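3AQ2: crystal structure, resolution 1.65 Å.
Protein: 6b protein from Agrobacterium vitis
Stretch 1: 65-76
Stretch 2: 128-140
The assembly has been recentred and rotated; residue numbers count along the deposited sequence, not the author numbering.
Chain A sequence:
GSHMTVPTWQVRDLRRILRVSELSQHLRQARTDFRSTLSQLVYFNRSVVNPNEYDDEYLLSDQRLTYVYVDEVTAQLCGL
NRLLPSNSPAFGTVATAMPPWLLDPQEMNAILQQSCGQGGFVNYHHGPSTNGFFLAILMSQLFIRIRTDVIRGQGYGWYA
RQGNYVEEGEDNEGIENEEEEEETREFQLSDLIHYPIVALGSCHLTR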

# COMPACT_ATOMS: atom_id res chain seq x y z
N LEU A 65 7.02 1.04 6.35
CA LEU A 65 6.27 0.86 5.12
C LEU A 65 5.51 -0.46 5.12
O LEU A 65 5.97 -1.47 5.68
CB LEU A 65 7.21 0.89 3.92
CG LEU A 65 8.00 2.17 3.65
CD1 LEU A 65 8.99 1.94 2.52
CD2 LEU A 65 7.05 3.34 3.31
N THR A 66 4.35 -0.44 4.48
CA THR A 66 3.66 -1.69 4.11
C THR A 66 3.43 -1.68 2.60
O THR A 66 3.62 -0.65 1.93
CB THR A 66 2.35 -1.91 4.89
OG1 THR A 66 1.49 -0.77 4.76
CG2 THR A 66 2.66 -2.16 6.39
N TYR A 67 3.00 -2.82 2.07
CA TYR A 67 3.02 -3.05 0.62
C TYR A 67 1.66 -3.44 0.09
O TYR A 67 0.97 -4.29 0.67
CB TYR A 67 4.10 -4.10 0.28
CG TYR A 67 5.45 -3.66 0.80
CD1 TYR A 67 5.90 -4.06 2.06
CD2 TYR A 67 6.24 -2.80 0.06
CE1 TYR A 67 7.13 -3.61 2.55
CE2 TYR A 67 7.47 -2.34 0.54
CZ TYR A 67 7.90 -2.75 1.78
OH TYR A 67 9.12 -2.31 2.25
N VAL A 68 1.27 -2.81 -1.02
CA VAL A 68 0.07 -3.20 -1.75
C VAL A 68 0.55 -3.75 -3.08
O VAL A 68 1.13 -3.03 -3.89
CB VAL A 68 -0.94 -2.03 -1.94
CG1 VAL A 68 -2.11 -2.47 -2.81
CG2 VAL A 68 -1.44 -1.54 -0.58
N TYR A 69 0.35 -5.05 -3.28
CA TYR A 69 0.85 -5.73 -4.47
C TYR A 69 -0.07 -5.51 -5.68
O TYR A 69 -1.30 -5.52 -5.55
CB TYR A 69 1.10 -7.21 -4.16
CG TYR A 69 2.26 -7.35 -3.21
CD1 TYR A 69 2.06 -7.45 -1.82
CD2 TYR A 69 3.57 -7.29 -3.69
CE1 TYR A 69 3.15 -7.54 -0.95
CE2 TYR A 69 4.66 -7.38 -2.82
CZ TYR A 69 4.45 -7.50 -1.46
OH TYR A 69 5.55 -7.57 -0.63
N VAL A 70 0.55 -5.28 -6.84
CA VAL A 70 -0.19 -4.88 -8.05
C VAL A 70 0.53 -5.40 -9.31
O VAL A 70 1.65 -5.90 -9.23
CB VAL A 70 -0.32 -3.33 -8.17
CG1 VAL A 70 -1.11 -2.75 -6.99
CG2 VAL A 70 1.06 -2.67 -8.24
N ASP A 71 -0.14 -5.29 -10.46
CA ASP A 71 0.50 -5.56 -11.75
C ASP A 71 1.24 -4.30 -12.24
O ASP A 71 1.08 -3.23 -11.65
CB ASP A 71 -0.58 -5.96 -12.74
CG ASP A 71 -1.59 -4.87 -12.92
OD1 ASP A 71 -2.49 -4.75 -12.07
OD2 ASP A 71 -1.46 -4.12 -13.91
N GLU A 72 2.05 -4.41 -13.30
CA GLU A 72 2.86 -3.24 -13.68
C GLU A 72 2.03 -2.08 -14.21
O GLU A 72 2.34 -0.92 -13.93
CB GLU A 72 4.01 -3.55 -14.65
CG GLU A 72 5.07 -2.42 -14.63
CD GLU A 72 6.23 -2.60 -15.60
OE1 GLU A 72 6.31 -3.64 -16.29
OE2 GLU A 72 7.07 -1.67 -15.68
N VAL A 73 0.96 -2.37 -14.93
CA VAL A 73 0.10 -1.30 -15.46
C VAL A 73 -0.52 -0.50 -14.30
O VAL A 73 -0.47 0.73 -14.28
CB VAL A 73 -0.96 -1.84 -16.44
CG1 VAL A 73 -1.93 -0.72 -16.85
CG2 VAL A 73 -0.28 -2.41 -17.67
N THR A 74 -1.04 -1.22 -13.31
CA THR A 74 -1.61 -0.60 -12.12
C THR A 74 -0.56 0.16 -11.33
O THR A 74 -0.82 1.26 -10.84
CB THR A 74 -2.31 -1.67 -11.25
OG1 THR A 74 -3.37 -2.25 -12.02
CG2 THR A 74 -2.88 -1.06 -9.97
N ALA A 75 0.64 -0.41 -11.23
CA ALA A 75 1.75 0.26 -10.54
C ALA A 75 2.02 1.64 -11.15
O ALA A 75 2.14 2.63 -10.43
CB ALA A 75 3.00 -0.61 -10.59
N GLN A 76 2.07 1.70 -12.48
CA GLN A 76 2.36 2.94 -13.19
C GLN A 76 1.22 3.94 -12.99
O GLN A 76 1.47 5.10 -12.66
CB GLN A 76 2.60 2.65 -14.68
CG GLN A 76 3.39 3.73 -15.41
CD GLN A 76 4.08 3.20 -16.65
OE1 GLN A 76 4.71 2.14 -16.62
NE2 GLN A 76 3.96 3.94 -17.75
N PRO A 128 -0.36 -14.84 -10.47
CA PRO A 128 0.79 -14.05 -10.01
C PRO A 128 1.13 -12.80 -10.80
O PRO A 128 1.84 -11.95 -10.27
CB PRO A 128 1.96 -15.04 -10.05
CG PRO A 128 1.32 -16.40 -10.05
CD PRO A 128 0.04 -16.22 -10.82
N SER A 129 0.66 -12.67 -12.05
CA SER A 129 0.91 -11.42 -12.79
C SER A 129 0.29 -10.22 -12.04
O SER A 129 0.76 -9.08 -12.16
CB SER A 129 0.38 -11.50 -14.22
OG SER A 129 -1.04 -11.52 -14.22
N THR A 130 -0.74 -10.50 -11.24
CA THR A 130 -1.44 -9.44 -10.52
C THR A 130 -0.67 -8.88 -9.30
O THR A 130 -1.09 -7.90 -8.70
CB THR A 130 -2.81 -9.92 -10.03
OG1 THR A 130 -2.63 -10.98 -9.09
CG2 THR A 130 -3.66 -10.42 -11.21
N ASN A 131 0.44 -9.53 -8.95
CA ASN A 131 1.27 -9.07 -7.82
C ASN A 131 2.77 -9.02 -8.13
O ASN A 131 3.59 -9.09 -7.21
CB ASN A 131 0.98 -9.87 -6.54
CG ASN A 131 1.25 -11.36 -6.69
OD1 ASN A 131 0.39 -12.10 -7.14
ND2 ASN A 131 2.45 -11.82 -6.29
N GLY A 132 3.11 -8.89 -9.42
CA GLY A 132 4.52 -8.83 -9.84
C GLY A 132 5.21 -7.53 -9.48
O GLY A 132 6.43 -7.45 -9.57
N PHE A 133 4.42 -6.51 -9.11
CA PHE A 133 4.92 -5.18 -8.74
C PHE A 133 4.32 -4.75 -7.41
O PHE A 133 3.48 -5.46 -6.85
CB PHE A 133 4.61 -4.17 -9.85
CG PHE A 133 5.45 -4.39 -11.08
CD1 PHE A 133 5.20 -5.49 -11.91
CD2 PHE A 133 6.54 -3.57 -11.36
CE1 PHE A 133 6.02 -5.75 -13.02
CE2 PHE A 133 7.36 -3.82 -12.48
CZ PHE A 133 7.08 -4.91 -13.31
N PHE A 134 4.74 -3.61 -6.88
CA PHE A 134 4.20 -3.17 -5.59
C PHE A 134 4.13 -1.67 -5.48
O PHE A 134 4.89 -0.94 -6.13
CB PHE A 134 5.03 -3.73 -4.42
CG PHE A 134 6.43 -3.16 -4.33
CD1 PHE A 134 6.68 -1.97 -3.63
CD2 PHE A 134 7.50 -3.79 -4.97
CE1 PHE A 134 7.98 -1.41 -3.56
CE2 PHE A 134 8.81 -3.26 -4.90
CZ PHE A 134 9.05 -2.07 -4.20
N LEU A 135 3.23 -1.23 -4.61
CA LEU A 135 3.17 0.14 -4.12
C LEU A 135 3.57 0.08 -2.65
O LEU A 135 3.02 -0.71 -1.88
CB LEU A 135 1.73 0.67 -4.24
CG LEU A 135 1.14 0.65 -5.66
CD1 LEU A 135 -0.34 0.98 -5.63
CD2 LEU A 135 1.91 1.61 -6.55
N ALA A 136 4.55 0.89 -2.26
CA ALA A 136 4.95 1.00 -0.86
C ALA A 136 4.25 2.21 -0.25
O ALA A 136 4.32 3.32 -0.79
CB ALA A 136 6.47 1.10 -0.75
N ILE A 137 3.57 1.99 0.87
CA ILE A 137 2.77 3.04 1.50
C ILE A 137 3.01 3.15 2.99
O ILE A 137 3.51 2.20 3.62
CB ILE A 137 1.25 2.81 1.29
CG1 ILE A 137 0.79 1.48 1.93
CG2 ILE A 137 0.86 2.94 -0.21
CD1 ILE A 137 -0.74 1.39 2.09
N LEU A 138 2.68 4.31 3.53
CA LEU A 138 2.44 4.46 4.96
C LEU A 138 0.93 4.47 5.13
O LEU A 138 0.20 5.16 4.40
CB LEU A 138 3.08 5.75 5.47
CG LEU A 138 4.61 5.64 5.49
CD1 LEU A 138 5.24 7.02 5.53
CD2 LEU A 138 5.09 4.79 6.67
N MET A 139 0.45 3.65 6.07
CA MET A 139 -0.99 3.45 6.23
C MET A 139 -1.65 4.56 7.05
O MET A 139 -1.05 5.10 8.00
CB MET A 139 -1.26 2.10 6.90
CG MET A 139 -0.94 0.93 5.98
SD MET A 139 -1.14 -0.65 6.82
CE MET A 139 -0.00 -0.44 8.18
N SER A 140 -2.88 4.88 6.66
CA SER A 140 -3.71 5.82 7.40
C SER A 140 -4.35 5.14 8.62
O SER A 140 -4.21 3.93 8.82
CB SER A 140 -4.81 6.34 6.49
OG SER A 140 -5.77 5.32 6.29
O HOH W 1 2.46 1.53 6.69
O HOH W 2 -3.06 -6.51 -10.25

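The carboxylate-bearing side chain of Glu72 lies across an aromatic ring: its CG sits 3.5 Å from the centroid of the Phe133 ring, 17° off the ring normal, so the aliphatic part of an exposed acidic residue covers a face of a partly exposed phenylalanine. Glu72 opens the helix 72-76, which follows strand 66-70 after the single residue Asp71, while Phe133 opens the partner strand 133-137. Further along the helix, the CA-to-CB bond of Ala75 points toward the second stretch, and Ala75 CB meets Phe133 CB at 4.0 Å; its small methyl suits the close approach of helix and strand.

The two strands run antiparallel, at 153°, and are joined by three pairs of backbone hydrogen bonds. Thr66 N donates to Ile137 O (2.9 Å) and Ile137 N to Thr66 O (2.8 Å); Val68 N to Leu135 O and Leu135 N to Val68 O are both 2.9 Å; Val70 N to Phe133 O is 2.9 Å and Phe133 N to Val70 O 2.8 Å. The last of these is the most bent, at 148°, where the strand gives way to the turn at Gly132. Between these pairs, CA-H...O contacts such as Tyr67 CA to Leu135 O (3.4 Å) fill the ladder.

Side chains alternate across the sheet. On one face Val68, Val70, Leu135 and Ile137 form a branched aliphatic layer, with Val70 CG1 4.0 Å from Leu135 CD1 and Val68 CG2 4.0 Å from Ile137 CD1. On the other face Tyr67 turns its ring edge to the face of Phe134, in an offset arrangement with centroids 5.7 Å apart and planes at 82°. Ala136, opposite Tyr67, leaves room for the ring, whose CE2 lies 3.8 Å from Ala136 CB. Tyr69 CD2 packs 3.9 Å from Phe134 CB, and its hydroxyl is satisfied elsewhere in the structure.

Water and a helix cap finish the two ends. At one, water 1 lies 3.2 Å from Thr66 OG1, accepts from Met139 N at 3.0 Å and donates weakly to Ile137 O at 3.3 Å, so the threonine hydroxyl has a polar partner within a buried site. At the other, Asp71 caps the helix: Thr74 N donates to Asp71 OD2 (3.0 Å) and Thr74 OG1 to Asp71 OD1 (2.7 Å). Water 2 donates to Asp71 OD1 (2.6 Å) and to Thr130 O (2.9 Å), tying the cap to the 3-10 segment. Altogether 1022 Å² is buried, summed over both stretches.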